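Local coordinates for LysM domain protein (Mycobacterium smegmatis, PDB 4OKC) that probably binds mannose as a bacterial lectin of the monocot mannose-binding (beta-prism II) type and forms a two-chain assembly, at residues D3-G8 and A56-D61. Numbering follows the deposited sequence.
Sequences DTLTAG and AEVQTD
Leu5 packs against Val58 where the N-terminal strand 4-6 crosses the end of strand 53-58, the middle strand of the antiparallel sheet 9-12/53-58/64-75 in what is probably a beta-prism II fold. Gln59 and Asp61 open the QxDxNxVxY signature of that family, probably part of a mannose site. The axes of segments 4-6 and 56-58 come within 7.1 Å at 66°, so the two strands do not form a ladder with each other; Thr4, Leu5 and Thr6 instead pair antiparallel with a strand of the second subunit.

The apolar part is compact. Val58 CG2, anti to its own carbonyl carbon (chi1 -172° places CG1 anti to N), presses on Leu5 CB at 3.4 Å, tighter than usual van der Waals contact, while Leu5 CD1 flanks the same methyl at 3.9 Å. Val58 CB lies 3.7 Å from Thr6 O, so the valine also rests on the backbone that follows Leu5. Leu11 and Phe64 extend this apolar cluster within the chain, and Val84 of the second subunit reaches Val58.

Beyond both strands, the Ala7 methyl CB makes van der Waals contact with backbone, 3.8 Å from Gln59 O.

One non-bonded acceptor pair and one weak hydrogen bond involve Gly8. The extended Glu57 side chain brings OE2 to 3.5 Å from Gly8 O, while OE1 forms a salt bridge with Arg55. The weak backbone bond runs from Gly8 N to Val58 O, 2.6 Å long but bent to 128° at the hydrogen.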
ATOM      1  N   ASP A   3      18.119 -18.698   7.036  1.00 13.15           N
ATOM      2  CA  ASP A   3      19.056 -17.853   6.259  1.00 12.85           C
ATOM      3  C   ASP A   3      18.628 -17.684   4.801  1.00 13.47           C
ATOM      4  O   ASP A   3      19.417 -17.202   3.967  1.00 13.64           O
ATOM      5  CB  ASP A   3      20.471 -18.420   6.350  1.00 12.54           C
ATOM      6  CG  ASP A   3      20.589 -19.737   5.658  1.00 12.56           C
ATOM      7  OD1 ASP A   3      19.537 -20.312   5.301  1.00 12.50           O
ATOM      8  OD2 ASP A   3      21.730 -20.175   5.453  1.00 14.55           O
ATOM      9  N   THR A   4      17.401 -18.098   4.479  1.00 12.67           N
ATOM     10  CA  THR A   4      16.998 -18.063   3.097  1.00 15.31           C
ATOM     11  C   THR A   4      15.552 -17.513   2.892  1.00 16.12           C
ATOM     12  O   THR A   4      14.670 -17.758   3.681  1.00 15.40           O
ATOM     13  CB  THR A   4      17.251 -19.454   2.366  1.00 15.50           C
ATOM     14  OG1 THR A   4      18.595 -19.899   2.587  1.00 15.03           O
ATOM     15  CG2 THR A   4      17.072 -19.317   0.866  1.00 17.51           C
ATOM     16  N   LEU A   5      15.387 -16.691   1.860  1.00 17.66           N
ATOM     17  CA  LEU A   5      14.070 -16.209   1.394  1.00 18.77           C
ATOM     18  C   LEU A   5      13.901 -16.565  -0.052  1.00 18.34           C
ATOM     19  O   LEU A   5      14.648 -16.079  -0.903  1.00 18.33           O
ATOM     20  CB  LEU A   5      13.936 -14.683   1.512  1.00 18.81           C
ATOM     21  CG  LEU A   5      13.099 -14.115   2.658  1.00 19.16           C
ATOM     22  CD1 LEU A   5      12.952 -12.608   2.510  1.00 19.13           C
ATOM     23  CD2 LEU A   5      11.750 -14.751   2.693  1.00 20.61           C
ATOM     24  N   THR A   6      12.907 -17.391  -0.334  1.00 19.02           N
ATOM     25  CA  THR A   6      12.668 -17.825  -1.705  1.00 19.90           C
ATOM     26  C   THR A   6      11.568 -17.010  -2.384  1.00 20.00           C
ATOM     27  O   THR A   6      10.895 -16.200  -1.716  1.00 20.02           O
ATOM     28  CB  THR A   6      12.395 -19.367  -1.768  1.00 20.46           C
ATOM     29  OG1 THR A   6      11.290 -19.692  -0.907  1.00 22.40           O
ATOM     30  CG2 THR A   6      13.611 -20.126  -1.331  1.00 18.15           C
ATOM     31  N   ALA A   7      11.403 -17.212  -3.704  1.00 20.25           N
ATOM     32  CA  ALA A   7      10.491 -16.376  -4.551  1.00 19.98           C
ATOM     33  C   ALA A   7       9.105 -16.303  -3.945  1.00 19.43           C
ATOM     34  O   ALA A   7       8.556 -17.325  -3.534  1.00 20.83           O
ATOM     35  CB  ALA A   7      10.426 -16.924  -6.046  1.00 20.07           C
ATOM     36  N   GLY A   8       8.562 -15.097  -3.832  1.00 19.22           N
ATOM     37  CA  GLY A   8       7.298 -14.873  -3.141  1.00 19.04           C
ATOM     38  C   GLY A   8       7.328 -14.988  -1.609  1.00 20.05           C
ATOM     39  O   GLY A   8       6.289 -14.906  -0.955  1.00 21.22           O
ATOM     40  N   ALA A  56       9.849  -6.609   2.776  1.00 17.61           N
ATOM     41  CA  ALA A  56      11.006  -6.772   1.965  1.00 17.81           C
ATOM     42  C   ALA A  56      10.780  -8.156   1.384  1.00 18.20           C
ATOM     43  O   ALA A  56      10.832  -9.164   2.102  1.00 17.98           O
ATOM     44  CB  ALA A  56      12.260  -6.736   2.843  1.00 17.56           C
ATOM     45  N   GLU A  57      10.485  -8.196   0.090  1.00 18.86           N
ATOM     46  CA  GLU A  57      10.024  -9.410  -0.513  1.00 18.91           C
ATOM     47  C   GLU A  57      10.818  -9.859  -1.717  1.00 19.93           C
ATOM     48  O   GLU A  57      11.102  -9.054  -2.641  1.00 19.68           O
ATOM     49  CB  GLU A  57       8.556  -9.275  -0.864  1.00 18.89           C
ATOM     50  CG  GLU A  57       8.070 -10.251  -1.945  1.00 20.92           C
ATOM     51  CD  GLU A  57       6.579 -10.540  -1.855  1.00 22.79           C
ATOM     52  OE1 GLU A  57       5.824  -9.632  -1.390  1.00 17.38           O
ATOM     53  OE2 GLU A  57       6.178 -11.675  -2.256  1.00 22.50           O
ATOM     54  N   VAL A  58      11.177 -11.154  -1.705  1.00 19.95           N
ATOM     55  CA  VAL A  58      11.824 -11.744  -2.848  1.00 20.07           C
ATOM     56  C   VAL A  58      10.641 -12.052  -3.718  1.00 20.49           C
ATOM     57  O   VAL A  58       9.845 -12.933  -3.385  1.00 19.52           O
ATOM     58  CB  VAL A  58      12.610 -13.056  -2.529  1.00 20.61           C
ATOM     59  CG1 VAL A  58      13.439 -13.499  -3.761  1.00 20.24           C
ATOM     60  CG2 VAL A  58      13.497 -12.901  -1.304  1.00 17.62           C
ATOM     61  N   GLN A  59      10.523 -11.284  -4.806  1.00 22.19           N
ATOM     62  CA  GLN A  59       9.401 -11.370  -5.763  1.00 22.69           C
ATOM     63  C   GLN A  59       9.497 -12.575  -6.676  1.00 22.55           C
ATOM     64  O   GLN A  59      10.514 -13.222  -6.738  1.00 22.26           O
ATOM     65  CB  GLN A  59       9.277 -10.077  -6.565  1.00 23.21           C
ATOM     66  CG  GLN A  59       8.473  -8.976  -5.848  1.00 23.18           C
ATOM     67  CD  GLN A  59       8.549  -7.616  -6.571  1.00 25.05           C
ATOM     68  OE1 GLN A  59       8.575  -7.537  -7.797  1.00 22.17           O
ATOM     69  NE2 GLN A  59       8.584  -6.545  -5.795  1.00 26.43           N
ATOM     70  N   THR A  60       8.417 -12.905  -7.356  1.00 22.85           N
ATOM     71  CA  THR A  60       8.406 -14.107  -8.180  1.00 23.48           C
ATOM     72  C   THR A  60       8.914 -13.837  -9.621  1.00 22.69           C
ATOM     73  O   THR A  60       8.985 -14.733 -10.443  1.00 21.93           O
ATOM     74  CB  THR A  60       6.983 -14.749  -8.188  1.00 24.05           C
ATOM     75  OG1 THR A  60       6.995 -15.911  -9.014  1.00 25.85           O
ATOM     76  CG2 THR A  60       5.935 -13.765  -8.717  1.00 23.59           C
ATOM     77  N   ASP A  61       9.232 -12.581  -9.912  1.00 22.50           N
ATOM     78  CA  ASP A  61       9.899 -12.202 -11.149  1.00 22.58           C
ATOM     79  C   ASP A  61      11.391 -12.108 -10.821  1.00 21.88           C
ATOM     80  O   ASP A  61      12.156 -11.517 -11.569  1.00 21.98           O
ATOM     81  CB  ASP A  61       9.365 -10.862 -11.698  1.00 22.96           C
ATOM     82  CG  ASP A  61       9.665  -9.659 -10.769  1.00 24.85           C
ATOM     83  OD1 ASP A  61      10.829  -9.432 -10.345  1.00 29.81           O
ATOM     84  OD2 ASP A  61       8.730  -8.917 -10.472  1.00 23.81           O
TER